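PDB 1Y43: aspergillopepsin-2 heavy chain from Aspergillus niger var. macrosporus, which probably cleaves peptide bonds in proteins at acid pH, as the heavy chain of a two-chain endopeptidase of the peptidase G1 (glutamic peptidase) family. Local coordinates for residues 5-10 against 27-32; 53-58 against 86-91; 61-66 against 77-82; 67-72 against 100-105; 130-135 against 166-171. All coordinates share one frame; numbering follows the deposited sequence.

Interaction 1 (5-10 against 27-32); sequences YCASAW and VDFCYE. With SO4 (sulfate ion), chain D.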
# COMPACT_ATOMS: atom_id res chain seq x y z
N TYR B 5 13.44 -10.86 -6.02
CA TYR B 5 13.08 -9.45 -6.06
C TYR B 5 11.61 -9.32 -5.71
O TYR B 5 10.80 -10.08 -6.21
CB TYR B 5 13.26 -8.93 -7.47
CG TYR B 5 14.66 -9.06 -7.97
CD1 TYR B 5 15.10 -10.26 -8.53
CD2 TYR B 5 15.55 -8.00 -7.88
CE1 TYR B 5 16.41 -10.39 -8.98
CE2 TYR B 5 16.86 -8.12 -8.32
CZ TYR B 5 17.28 -9.32 -8.87
OH TYR B 5 18.59 -9.42 -9.29
N CYS B 6 11.27 -8.33 -4.89
CA CYS B 6 9.87 -8.12 -4.51
C CYS B 6 9.52 -6.64 -4.46
O CYS B 6 10.39 -5.77 -4.50
CB CYS B 6 9.59 -8.68 -3.10
SG CYS B 6 9.94 -10.44 -2.80
N ALA B 7 8.22 -6.39 -4.32
CA ALA B 7 7.67 -5.04 -4.18
C ALA B 7 6.29 -5.25 -3.55
O ALA B 7 5.80 -6.37 -3.51
CB ALA B 7 7.55 -4.36 -5.54
N SER B 8 5.72 -4.21 -2.97
CA SER B 8 4.40 -4.32 -2.38
C SER B 8 3.58 -3.08 -2.77
O SER B 8 4.14 -2.02 -3.06
CB SER B 8 4.50 -4.42 -0.85
OG SER B 8 4.95 -3.18 -0.30
N ALA B 9 2.26 -3.23 -2.78
CA ALA B 9 1.37 -2.11 -3.08
C ALA B 9 0.33 -2.17 -1.97
O ALA B 9 -0.23 -3.24 -1.69
CB ALA B 9 0.70 -2.29 -4.43
N TRP B 10 0.05 -1.03 -1.35
CA TRP B 10 -0.91 -0.99 -0.27
C TRP B 10 -1.54 0.39 -0.08
O TRP B 10 -1.08 1.37 -0.67
CB TRP B 10 -0.22 -1.42 1.04
CG TRP B 10 1.05 -0.69 1.35
CD1 TRP B 10 2.32 -1.04 0.99
CD2 TRP B 10 1.19 0.49 2.16
NE1 TRP B 10 3.23 -0.17 1.53
CE2 TRP B 10 2.57 0.78 2.25
CE3 TRP B 10 0.28 1.32 2.83
CZ2 TRP B 10 3.06 1.87 2.99
CZ3 TRP B 10 0.77 2.41 3.56
CH2 TRP B 10 2.15 2.67 3.63
N VAL B 27 -0.77 -6.10 -1.06
CA VAL B 27 -0.31 -7.31 -1.72
C VAL B 27 1.18 -7.23 -2.02
O VAL B 27 1.68 -6.16 -2.36
CB VAL B 27 -1.05 -7.46 -3.07
CG1 VAL B 27 -0.48 -8.61 -3.87
CG2 VAL B 27 -2.55 -7.65 -2.84
N ASP B 28 1.88 -8.35 -1.84
CA ASP B 28 3.31 -8.45 -2.16
C ASP B 28 3.42 -9.21 -3.47
O ASP B 28 2.62 -10.11 -3.74
CB ASP B 28 4.06 -9.28 -1.12
CG ASP B 28 4.38 -8.52 0.16
OD1 ASP B 28 4.14 -7.32 0.24
OD2 ASP B 28 4.89 -9.15 1.10
N PHE B 29 4.36 -8.81 -4.31
CA PHE B 29 4.61 -9.54 -5.56
C PHE B 29 6.10 -9.82 -5.62
O PHE B 29 6.90 -8.90 -5.49
CB PHE B 29 4.19 -8.79 -6.84
CG PHE B 29 3.77 -7.37 -6.64
CD1 PHE B 29 2.46 -7.06 -6.30
CD2 PHE B 29 4.68 -6.33 -6.84
CE1 PHE B 29 2.05 -5.74 -6.15
CE2 PHE B 29 4.30 -5.00 -6.70
CZ PHE B 29 2.97 -4.70 -6.36
N CYS B 30 6.46 -11.09 -5.74
CA CYS B 30 7.86 -11.48 -5.80
C CYS B 30 8.19 -12.32 -7.02
O CYS B 30 7.36 -13.08 -7.51
CB CYS B 30 8.25 -12.26 -4.55
SG CYS B 30 8.13 -11.33 -3.00
N TYR B 31 9.44 -12.18 -7.46
CA TYR B 31 9.97 -12.89 -8.60
C TYR B 31 11.28 -13.58 -8.22
O TYR B 31 12.14 -12.97 -7.57
CB TYR B 31 10.26 -11.92 -9.74
CG TYR B 31 11.03 -12.60 -10.85
CD1 TYR B 31 10.39 -13.47 -11.72
CD2 TYR B 31 12.42 -12.46 -10.96
CE1 TYR B 31 11.10 -14.20 -12.66
CE2 TYR B 31 13.15 -13.20 -11.91
CZ TYR B 31 12.47 -14.07 -12.75
OH TYR B 31 13.15 -14.82 -13.69
N GLU B 32 11.44 -14.81 -8.68
CA GLU B 32 12.66 -15.55 -8.43
C GLU B 32 12.79 -16.67 -9.45
O GLU B 32 11.90 -17.51 -9.56
CB GLU B 32 12.66 -16.14 -7.02
CG GLU B 32 13.98 -16.72 -6.62
CD GLU B 32 13.84 -17.99 -5.83
OE1 GLU B 32 13.15 -17.97 -4.78
OE2 GLU B 32 14.43 -19.02 -6.24
S SO4 D . 17.04 -13.52 -12.85
O1 SO4 D . 15.80 -14.22 -13.37
O2 SO4 D . 17.98 -14.53 -12.24
O3 SO4 D . 17.71 -12.81 -13.99
O4 SO4 D . 16.65 -12.54 -11.77
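Val-27 and Ala-9 exchange a pair of backbone hydrogen bonds, N to O 3.0 Å each way, the first of three such pairs along this antiparallel beta hairpin. At Asp-28, in a non-hydrogen-bonded pair with Ser-8, OD1 lies 3.1 Å from Ser-8 CB, while the serine hydroxyl turns to a weak bond with Glu-110 O. Phe-29 stands with CG almost eclipsing its own N (chi1 8°), a strained torsion. Its ring leans across the first strand: Ala-7 O sits 3.5 Å above one face, toward the rim, and Ala-9 CB meets the edge 3.8 Å from CZ. Small alanines at both positions leave room for this ring. Cys-30 is bonded to Cys-6, SG to SG 2.0 Å, across a non-hydrogen-bonded pair whose CA atoms are only 4.1 Å apart; chi3 is 109°, opened beyond the relaxed value near 90°. Tyr-31 brings CD2 to 4.2 Å from Tyr-5 CD1, and its OH gives a 2.7 Å bond to sulfate O1, which lies in the ring plane at its edge. The disulfide thus adds a covalent link that should restrain the hairpin's open end, where strand 4-13 begins and 22-32 ends, from parting.

Interaction 2 (53-58 against 86-91); sequences SDITIS and QSVTHT
Ile-55 and Thr-56 meet Gln-86 and Val-88 in a surface contact that lays the loop between strands 50-52 and 62-69 against strand 86-92, an outer strand, within this chain, of a three-stranded antiparallel sheet. The fold is the beta sandwich of the concanavalin-like clan, and here a segment without regular structure is tied to a sheet by a side-chain amide. Gln-86 reaches over with its chain extended beyond CG and addresses both backbone polar groups of one residue. NE2 donates to Thr-56 O at 3.2 Å, in the carbonyl plane and on a lone pair, while Thr-56 N returns a weak bond of 3.4 Å to Gln-86 OE1. Glutamine suits the place because one flat group supplies donor and acceptor together, as a neighbouring strand would. The same NE2 also bonds Thr-84 OG1, and Thr-56 O accepts Asn-81 ND2 as well, so the carbonyl is held by two amides.

Beside the amide, the contact is aliphatic. Ile-55 points at the strand, with CG1 anti to its backbone N (chi1 -169°); that carbon comes to 3.6 Å from Gln-86 NE2. CD1 continues to 3.9 Å from Gln-86 CB. Ile-55 also packs on Ala-40 and Asn-81, and Val-88 on Phe-52, which brings in strands 35-45, 74-81 and 50-52 as well. Ile-55 CG2 stands 4.1 Å from Val-88 CG2. The other methyl, Val-88 CG1, touches Ile-55 CB and also slides past the carboxylate of Asp-54, 3.3 Å from its OD1.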
# COMPACT_ATOMS: atom_id res chain seq x y z
N SER B 53 -4.55 -15.87 4.47
CA SER B 53 -4.37 -17.18 3.85
C SER B 53 -5.55 -17.72 3.04
O SER B 53 -5.40 -18.67 2.26
CB SER B 53 -3.98 -18.20 4.92
OG SER B 53 -2.73 -17.85 5.48
N ASP B 54 -6.72 -17.13 3.22
CA ASP B 54 -7.91 -17.59 2.51
C ASP B 54 -8.28 -16.78 1.26
O ASP B 54 -9.45 -16.59 0.96
CB ASP B 54 -9.10 -17.68 3.49
CG ASP B 54 -9.37 -16.38 4.25
OD1 ASP B 54 -8.47 -15.49 4.33
OD2 ASP B 54 -10.49 -16.25 4.80
N ILE B 55 -7.26 -16.27 0.57
CA ILE B 55 -7.49 -15.51 -0.65
C ILE B 55 -6.34 -15.73 -1.63
O ILE B 55 -5.16 -15.66 -1.26
CB ILE B 55 -7.72 -13.98 -0.42
CG1 ILE B 55 -8.22 -13.33 -1.72
CG2 ILE B 55 -6.42 -13.30 0.06
CD1 ILE B 55 -8.84 -11.95 -1.55
N THR B 56 -6.71 -16.04 -2.86
CA THR B 56 -5.75 -16.30 -3.93
C THR B 56 -5.57 -15.05 -4.79
O THR B 56 -6.55 -14.43 -5.21
CB THR B 56 -6.26 -17.45 -4.81
OG1 THR B 56 -6.39 -18.62 -4.00
CG2 THR B 56 -5.30 -17.72 -5.95
N ILE B 57 -4.31 -14.68 -5.01
CA ILE B 57 -3.94 -13.51 -5.80
C ILE B 57 -3.12 -14.00 -7.01
O ILE B 57 -2.15 -14.75 -6.84
CB ILE B 57 -3.02 -12.55 -4.97
CG1 ILE B 57 -3.61 -12.26 -3.59
CG2 ILE B 57 -2.75 -11.27 -5.76
CD1 ILE B 57 -4.86 -11.41 -3.60
N SER B 58 -3.52 -13.60 -8.22
CA SER B 58 -2.81 -14.00 -9.45
C SER B 58 -2.49 -12.77 -10.31
O SER B 58 -3.13 -11.73 -10.20
CB SER B 58 -3.66 -14.94 -10.31
OG SER B 58 -4.04 -16.12 -9.60
N GLN B 86 -13.60 -13.04 -4.39
CA GLN B 86 -13.17 -13.33 -3.00
C GLN B 86 -12.97 -12.01 -2.24
O GLN B 86 -12.44 -11.05 -2.78
CB GLN B 86 -11.83 -14.09 -2.95
CG GLN B 86 -11.79 -15.53 -3.49
CD GLN B 86 -10.34 -16.03 -3.70
OE1 GLN B 86 -9.93 -17.06 -3.16
NE2 GLN B 86 -9.56 -15.28 -4.48
N SER B 87 -13.33 -12.01 -0.96
CA SER B 87 -13.18 -10.82 -0.13
C SER B 87 -12.86 -11.28 1.28
O SER B 87 -13.49 -12.22 1.78
CB SER B 87 -14.49 -10.02 -0.14
OG SER B 87 -14.36 -8.80 0.57
N VAL B 88 -11.83 -10.69 1.88
CA VAL B 88 -11.42 -11.02 3.24
C VAL B 88 -11.24 -9.73 4.03
O VAL B 88 -10.76 -8.72 3.50
CB VAL B 88 -10.08 -11.85 3.27
CG1 VAL B 88 -10.29 -13.24 2.66
CG2 VAL B 88 -8.96 -11.14 2.52
N THR B 89 -11.65 -9.77 5.29
CA THR B 89 -11.53 -8.60 6.16
C THR B 89 -11.00 -9.01 7.51
O THR B 89 -11.43 -10.02 8.05
CB THR B 89 -12.92 -7.90 6.42
OG1 THR B 89 -13.46 -7.40 5.19
CG2 THR B 89 -12.78 -6.72 7.43
N HIS B 90 -10.05 -8.24 8.03
CA HIS B 90 -9.53 -8.48 9.37
C HIS B 90 -10.00 -7.30 10.21
O HIS B 90 -9.76 -6.15 9.84
CB HIS B 90 -8.00 -8.54 9.42
CG HIS B 90 -7.48 -8.76 10.80
ND1 HIS B 90 -7.40 -10.02 11.37
CD2 HIS B 90 -7.11 -7.89 11.78
CE1 HIS B 90 -7.01 -9.91 12.62
NE2 HIS B 90 -6.83 -8.63 12.89
N THR B 91 -10.70 -7.59 11.30
CA THR B 91 -11.20 -6.55 12.18
C THR B 91 -10.30 -6.43 13.41
O THR B 91 -9.93 -7.45 14.03
CB THR B 91 -12.65 -6.87 12.62
OG1 THR B 91 -13.49 -6.90 11.46
CG2 THR B 91 -13.17 -5.83 13.59

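Interaction 3 (61-66 against 77-82); sequences DSIKVT and ATVENL. With SO4 (sulfate ion), chain G.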
# COMPACT_ATOMS: atom_id res chain seq x y z
N ASP B 61 -5.10 -9.94 -11.85
CA ASP B 61 -6.35 -9.81 -11.11
C ASP B 61 -6.57 -8.37 -10.66
O ASP B 61 -5.62 -7.64 -10.39
CB ASP B 61 -6.34 -10.69 -9.87
CG ASP B 61 -6.47 -12.17 -10.18
OD1 ASP B 61 -6.80 -12.54 -11.32
OD2 ASP B 61 -6.27 -12.97 -9.24
N SER B 62 -7.84 -7.99 -10.58
CA SER B 62 -8.23 -6.66 -10.11
C SER B 62 -8.48 -6.78 -8.63
O SER B 62 -9.32 -7.57 -8.18
CB SER B 62 -9.50 -6.22 -10.81
OG SER B 62 -9.21 -5.81 -12.12
N ILE B 63 -7.74 -5.98 -7.86
CA ILE B 63 -7.84 -6.00 -6.42
C ILE B 63 -8.33 -4.67 -5.89
O ILE B 63 -7.97 -3.61 -6.42
CB ILE B 63 -6.43 -6.25 -5.81
CG1 ILE B 63 -5.83 -7.54 -6.36
CG2 ILE B 63 -6.48 -6.25 -4.30
CD1 ILE B 63 -6.66 -8.79 -6.14
N LYS B 64 -9.20 -4.70 -4.89
CA LYS B 64 -9.67 -3.48 -4.24
C LYS B 64 -9.26 -3.60 -2.78
O LYS B 64 -9.59 -4.58 -2.12
CB LYS B 64 -11.19 -3.31 -4.36
CG LYS B 64 -11.70 -2.04 -3.70
CD LYS B 64 -13.18 -1.85 -3.96
CE LYS B 64 -13.73 -0.62 -3.25
NZ LYS B 64 -15.22 -0.58 -3.33
N VAL B 65 -8.48 -2.64 -2.30
CA VAL B 65 -8.04 -2.64 -0.91
C VAL B 65 -8.63 -1.46 -0.16
O VAL B 65 -8.69 -0.34 -0.69
CB VAL B 65 -6.49 -2.61 -0.79
CG1 VAL B 65 -5.90 -3.96 -1.16
CG2 VAL B 65 -5.89 -1.50 -1.67
N THR B 66 -8.99 -1.69 1.09
CA THR B 66 -9.60 -0.66 1.92
C THR B 66 -9.21 -0.79 3.39
O THR B 66 -9.19 -1.90 3.92
CB THR B 66 -11.15 -0.81 1.89
OG1 THR B 66 -11.61 -0.73 0.53
CG2 THR B 66 -11.83 0.25 2.74
N ALA B 77 -9.21 -4.02 7.88
CA ALA B 77 -8.44 -4.05 6.65
C ALA B 77 -9.17 -5.04 5.75
O ALA B 77 -9.47 -6.15 6.20
CB ALA B 77 -7.02 -4.51 6.92
N THR B 78 -9.43 -4.65 4.51
CA THR B 78 -10.13 -5.52 3.58
C THR B 78 -9.44 -5.61 2.23
O THR B 78 -8.97 -4.59 1.69
CB THR B 78 -11.56 -5.00 3.34
OG1 THR B 78 -12.28 -5.00 4.59
CG2 THR B 78 -12.30 -5.85 2.30
N VAL B 79 -9.35 -6.84 1.72
CA VAL B 79 -8.76 -7.11 0.41
C VAL B 79 -9.81 -7.89 -0.38
O VAL B 79 -10.29 -8.95 0.04
CB VAL B 79 -7.47 -7.98 0.50
CG1 VAL B 79 -6.99 -8.35 -0.91
CG2 VAL B 79 -6.37 -7.23 1.25
N GLU B 80 -10.22 -7.32 -1.50
CA GLU B 80 -11.20 -7.97 -2.34
C GLU B 80 -10.59 -8.24 -3.70
O GLU B 80 -10.00 -7.35 -4.31
CB GLU B 80 -12.41 -7.07 -2.52
CG GLU B 80 -13.49 -7.68 -3.39
CD GLU B 80 -14.68 -6.75 -3.59
OE1 GLU B 80 -14.57 -5.52 -3.34
OE2 GLU B 80 -15.75 -7.25 -4.04
N ASN B 81 -10.68 -9.49 -4.14
CA ASN B 81 -10.19 -9.85 -5.46
C ASN B 81 -11.44 -9.78 -6.34
O ASN B 81 -12.27 -10.70 -6.32
CB ASN B 81 -9.60 -11.25 -5.45
CG ASN B 81 -8.98 -11.61 -6.78
OD1 ASN B 81 -9.44 -11.18 -7.84
ND2 ASN B 81 -7.92 -12.41 -6.73
N LEU B 82 -11.60 -8.69 -7.06
CA LEU B 82 -12.76 -8.48 -7.91
C LEU B 82 -12.89 -9.52 -9.00
O LEU B 82 -14.01 -9.92 -9.34
CB LEU B 82 -12.74 -7.07 -8.50
CG LEU B 82 -12.69 -5.98 -7.43
CD1 LEU B 82 -12.60 -4.61 -8.06
CD2 LEU B 82 -13.92 -6.08 -6.56
S SO4 G . -17.38 -3.47 -3.47
O1 SO4 G . -17.56 -4.97 -3.68
O2 SO4 G . -16.68 -2.90 -4.68
O3 SO4 G . -18.74 -2.80 -3.31
O4 SO4 G . -16.55 -3.22 -2.24
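Lys-64 and Glu-80, and likewise Thr-66 and Thr-78, form the hydrogen-bonded pairs of an antiparallel beta hairpin, each giving two backbone bonds; Lys-64 N to Glu-80 O is 2.8 Å. A further bond, Leu-82 N to Ser-62 O at 2.8 Å, is more bent (133°) where the second strand gives way to a turn.

Among side chains, the one polar link is Asn-81 ND2 to Asp-61 OD2, 3.1 Å. The bond is straight at its hydrogen, yet the donor stands 48° above the carboxylate plane. Ser-58 N also binds that oxygen, and Thr-56 O takes the amide too, so the buried pair is well supplied.

Apolar contacts line the same face as Asn-81: the methyls Ile-63 CG2 and Val-79 CG1 are 4.0 Å apart, and Val-65 CG1 lies 4.1 Å from Val-79 CG2. Beta-branched residues suit such a strand face.

On the face of Lys-64 and Glu-80, the fully extended lysine sends NZ to a sulfate, 3.1 Å from its O2, while staying 5.0 Å from Glu-80 OE1.

Within this chain, strand 74-81 lies between 62-69 and 86-92; beyond 62-69 the sheet runs on, residues 62-66 pairing with an antiparallel strand of a neighbouring chain.

Interaction 4 (67-72 against 100-105); sequences VEATSK and LCETNA
Leu-100 sets its CD1 methyl against Ala-69 CB at 3.7 Å, overlapping the alanine methyl just before the chain turns a corner at Thr-70. In the beta sandwich of this clan, the contact joins the end region of strand 62-69 to the loop leading into strand 104-114. Leucine suits the place because its side chain, buried here, also packs on Asp-14 and Ala-21, while the small alanine lets it come close.

One backbone bond crosses, Leu-100 N to Lys-72 O, 2.8 Å. It is nearly straight at the hydrogen (174°), and the donor lies in the carbonyl plane on a lone pair. Lys-72 then uses its aliphatic part rather than its charge: CG, anti to its own carbonyl carbon (chi1 -71°), lies 3.4 Å from Leu-100 O, and CD follows at the same distance. Its ammonium leads away, NZ being 6.5 Å from Glu-102 OE1, so the two charges form no salt bridge.

The loop itself is tied down separately. Asp-14 receives the backbone N-H groups of Cys-101 through Asn-104, two on each carboxylate oxygen, and Cys-101 is disulfide-bonded to Cys-18. Glu-102 sits in the left-handed helical region of the backbone (phi 67°) and directs an extended side chain back at Ala-69, its OE2 3.6 Å from Ala-69 CB. Between the segments, a single water donates both its hydrogens, one to Glu-102 OE2 at 2.7 Å and the other to Ala-69 O at 3.3 Å.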
# COMPACT_ATOMS: atom_id res chain seq x y z
N VAL B 67 -8.86 0.33 4.02
CA VAL B 67 -8.62 0.35 5.46
C VAL B 67 -9.61 1.37 6.01
O VAL B 67 -9.91 2.38 5.37
CB VAL B 67 -7.17 0.73 5.91
CG1 VAL B 67 -6.19 -0.38 5.57
CG2 VAL B 67 -6.74 2.07 5.35
N GLU B 68 -10.17 1.08 7.18
CA GLU B 68 -11.14 1.95 7.82
C GLU B 68 -10.81 1.99 9.31
O GLU B 68 -10.50 0.96 9.92
CB GLU B 68 -12.55 1.39 7.64
CG GLU B 68 -13.08 1.40 6.20
CD GLU B 68 -14.47 0.76 6.07
OE1 GLU B 68 -15.10 0.44 7.11
OE2 GLU B 68 -14.94 0.55 4.91
N ALA B 69 -10.89 3.18 9.90
CA ALA B 69 -10.62 3.35 11.32
C ALA B 69 -11.92 3.73 12.00
O ALA B 69 -12.55 4.72 11.62
CB ALA B 69 -9.59 4.46 11.54
N THR B 70 -12.34 2.95 12.98
CA THR B 70 -13.57 3.25 13.72
C THR B 70 -13.25 4.11 14.96
O THR B 70 -14.15 4.68 15.60
CB THR B 70 -14.35 1.96 14.08
OG1 THR B 70 -13.47 1.03 14.72
CG2 THR B 70 -14.94 1.33 12.82
N SER B 71 -11.98 4.16 15.31
CA SER B 71 -11.48 4.97 16.41
C SER B 71 -9.97 5.00 16.19
O SER B 71 -9.46 4.39 15.24
CB SER B 71 -11.83 4.36 17.78
OG SER B 71 -10.92 3.35 18.16
N LYS B 72 -9.23 5.70 17.04
CA LYS B 72 -7.78 5.76 16.89
C LYS B 72 -7.10 4.43 17.22
O LYS B 72 -5.92 4.25 16.92
CB LYS B 72 -7.19 6.89 17.73
CG LYS B 72 -7.50 8.27 17.17
CD LYS B 72 -6.93 9.33 18.07
CE LYS B 72 -7.26 10.74 17.59
NZ LYS B 72 -7.16 11.71 18.75
N LEU B 100 -3.61 5.70 16.13
CA LEU B 100 -3.54 6.45 14.90
C LEU B 100 -3.67 7.94 15.20
O LEU B 100 -4.23 8.32 16.23
CB LEU B 100 -4.70 6.08 13.99
CG LEU B 100 -4.74 4.65 13.47
CD1 LEU B 100 -6.05 4.43 12.72
CD2 LEU B 100 -3.53 4.42 12.57
N CYS B 101 -3.12 8.79 14.34
CA CYS B 101 -3.29 10.24 14.47
C CYS B 101 -4.37 10.64 13.46
O CYS B 101 -5.00 11.69 13.60
CB CYS B 101 -2.03 11.01 14.06
SG CYS B 101 -0.48 10.52 14.83
N GLU B 102 -4.51 9.83 12.41
CA GLU B 102 -5.46 10.06 11.32
C GLU B 102 -5.08 11.30 10.50
O GLU B 102 -5.94 12.02 9.98
CB GLU B 102 -6.90 10.11 11.83
CG GLU B 102 -7.33 8.79 12.45
CD GLU B 102 -8.78 8.75 12.91
OE1 GLU B 102 -9.44 9.81 12.96
OE2 GLU B 102 -9.24 7.64 13.22
N THR B 103 -3.77 11.52 10.36
CA THR B 103 -3.25 12.66 9.62
C THR B 103 -2.69 12.34 8.24
O THR B 103 -2.41 13.25 7.48
CB THR B 103 -2.19 13.45 10.45
OG1 THR B 103 -1.14 12.56 10.83
CG2 THR B 103 -2.84 14.05 11.70
N ASN B 104 -2.50 11.06 7.93
CA ASN B 104 -2.00 10.69 6.59
C ASN B 104 -2.89 9.61 5.97
O ASN B 104 -3.38 8.72 6.67
CB ASN B 104 -0.60 10.09 6.63
CG ASN B 104 0.38 10.88 7.46
OD1 ASN B 104 1.28 10.31 8.06
ND2 ASN B 104 0.25 12.21 7.44
N ALA B 105 -3.14 9.72 4.67
CA ALA B 105 -3.91 8.73 3.90
C ALA B 105 -2.99 8.53 2.71
O ALA B 105 -2.55 9.50 2.09
CB ALA B 105 -5.26 9.30 3.44
O HOH W 1 -11.85 7.17 13.67

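Interaction 5 (130-135 against 166-171); sequences TNAEAT and DSVTVT
Asp-166 O accepts the hydrogen bond of Ala-132 N at 3.1 Å, the polar link between these two segments. The bond is straight at the hydrogen (165°), but the donor stands 40° above the carbonyl plane. Asn-131 N is also near that oxygen, at 3.3 Å, with an angle too poor for a bond. Asn-131 makes the corner here: its phi of 51° puts it in the left-handed helical region, which asparagine tolerates better than most residues other than glycine, and the chain leaves Thr-130 in a new direction.

The carbonyl of Asp-166 also touches Ala-132 through carbon, its O lying 3.5 Å from CB. That methyl points at residues 166-168 and reaches Val-168 CG2 only loosely, at 4.5 Å; its small size lets the turned backbone pass close to Asp-166. In the beta sandwich, the corner divides strand 126-136: the part before it pairs with strand 168-172, as in the backbone bonding of Phe-129 with Val-168, and the part beyond pairs with 139-141. Ala-132 also packs on Trp-107 of strand 104-114.

Thr-130 meets Ser-167 through backbone rather than side chain, its CA 4.3 Å from Ser-167 CB. The serine hydroxyl bonds to Ser-164 OG, which also takes the N-H of Asp-166. Thr-130 and residues 133-135 pair with an antiparallel strand of a neighbouring chain. The buried Ala-132 O has no polar partner in the model.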
# COMPACT_ATOMS: atom_id res chain seq x y z
N THR B 130 -6.71 3.07 -9.10
CA THR B 130 -7.83 3.84 -9.62
C THR B 130 -8.84 3.90 -8.49
O THR B 130 -8.73 3.17 -7.50
CB THR B 130 -8.47 3.19 -10.85
OG1 THR B 130 -8.90 1.86 -10.53
CG2 THR B 130 -7.49 3.16 -12.01
N ASN B 131 -9.83 4.78 -8.64
CA ASN B 131 -10.85 4.97 -7.61
C ASN B 131 -10.13 5.19 -6.27
O ASN B 131 -10.49 4.62 -5.23
CB ASN B 131 -11.79 3.76 -7.56
CG ASN B 131 -12.63 3.61 -8.83
OD1 ASN B 131 -13.34 4.53 -9.23
ND2 ASN B 131 -12.53 2.47 -9.47
N ALA B 132 -9.07 5.99 -6.33
CA ALA B 132 -8.24 6.34 -5.18
C ALA B 132 -8.94 7.43 -4.40
O ALA B 132 -8.92 8.60 -4.80
CB ALA B 132 -6.88 6.80 -5.66
N GLU B 133 -9.54 7.05 -3.28
CA GLU B 133 -10.31 7.98 -2.45
C GLU B 133 -10.04 7.81 -0.97
O GLU B 133 -9.87 6.69 -0.47
CB GLU B 133 -11.81 7.75 -2.70
CG GLU B 133 -12.25 7.99 -4.15
CD GLU B 133 -13.71 7.68 -4.41
OE1 GLU B 133 -14.45 7.33 -3.46
OE2 GLU B 133 -14.15 7.80 -5.58
N ALA B 134 -10.01 8.94 -0.26
CA ALA B 134 -9.83 8.97 1.19
C ALA B 134 -11.04 9.71 1.77
O ALA B 134 -11.56 10.63 1.13
CB ALA B 134 -8.54 9.72 1.56
N THR B 135 -11.49 9.32 2.95
CA THR B 135 -12.64 9.96 3.57
C THR B 135 -12.17 10.67 4.83
O THR B 135 -11.53 10.07 5.68
CB THR B 135 -13.73 8.94 3.91
OG1 THR B 135 -14.08 8.23 2.72
CG2 THR B 135 -14.97 9.63 4.46
N ASP B 166 -8.21 11.22 -9.56
CA ASP B 166 -8.74 10.00 -8.96
C ASP B 166 -7.82 8.78 -9.06
O ASP B 166 -8.26 7.65 -8.81
CB ASP B 166 -10.12 9.67 -9.57
CG ASP B 166 -10.11 9.59 -11.09
OD1 ASP B 166 -9.09 9.18 -11.69
OD2 ASP B 166 -11.14 9.93 -11.71
N SER B 167 -6.56 8.99 -9.41
CA SER B 167 -5.64 7.87 -9.55
C SER B 167 -4.21 8.23 -9.21
O SER B 167 -3.86 9.42 -9.10
CB SER B 167 -5.69 7.31 -10.98
OG SER B 167 -5.19 8.24 -11.93
N VAL B 168 -3.42 7.19 -8.97
CA VAL B 168 -2.01 7.32 -8.65
C VAL B 168 -1.30 6.25 -9.48
O VAL B 168 -1.68 5.08 -9.41
CB VAL B 168 -1.75 7.03 -7.15
CG1 VAL B 168 -0.26 7.17 -6.83
CG2 VAL B 168 -2.58 7.95 -6.28
N THR B 169 -0.30 6.63 -10.27
CA THR B 169 0.44 5.67 -11.07
C THR B 169 1.91 5.70 -10.67
O THR B 169 2.51 6.77 -10.59
CB THR B 169 0.34 6.00 -12.59
OG1 THR B 169 -1.02 5.89 -13.03
CG2 THR B 169 1.21 5.07 -13.41
N VAL B 170 2.45 4.53 -10.34
CA VAL B 170 3.86 4.40 -9.98
C VAL B 170 4.50 3.52 -11.04
O VAL B 170 4.05 2.40 -11.28
CB VAL B 170 4.05 3.70 -8.59
CG1 VAL B 170 5.54 3.58 -8.26
CG2 VAL B 170 3.31 4.46 -7.51
N THR B 171 5.53 4.05 -11.69
CA THR B 171 6.22 3.33 -12.74
C THR B 171 7.66 3.02 -12.34
O THR B 171 8.35 3.86 -11.74
CB THR B 171 6.26 4.14 -14.04
OG1 THR B 171 4.92 4.51 -14.40
CG2 THR B 171 6.87 3.31 -15.15

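How the interactions relate
Interactions 1 and 3 are hairpins with regular backbone bonding: the first is buried and covalently cross-linked, the second partly buried, with its valine and isoleucine face inward and its lysine face toward a sulfate. Interactions 2 and 4 are surface contacts that fasten loops to strands, one through a glutamine amide, the other through a backbone bond and a water. Interaction 5, partly buried, rests on one bond at a strand corner. Interaction 3 is nested in the loop closed by interaction 2, and the two share a sheet; interactions 3 and 4 both use strand 62-69. Val-27 of interaction 1 packs on Ile-57 of interaction 2, and Ala-105 of interaction 4 on Ala-134 of interaction 5.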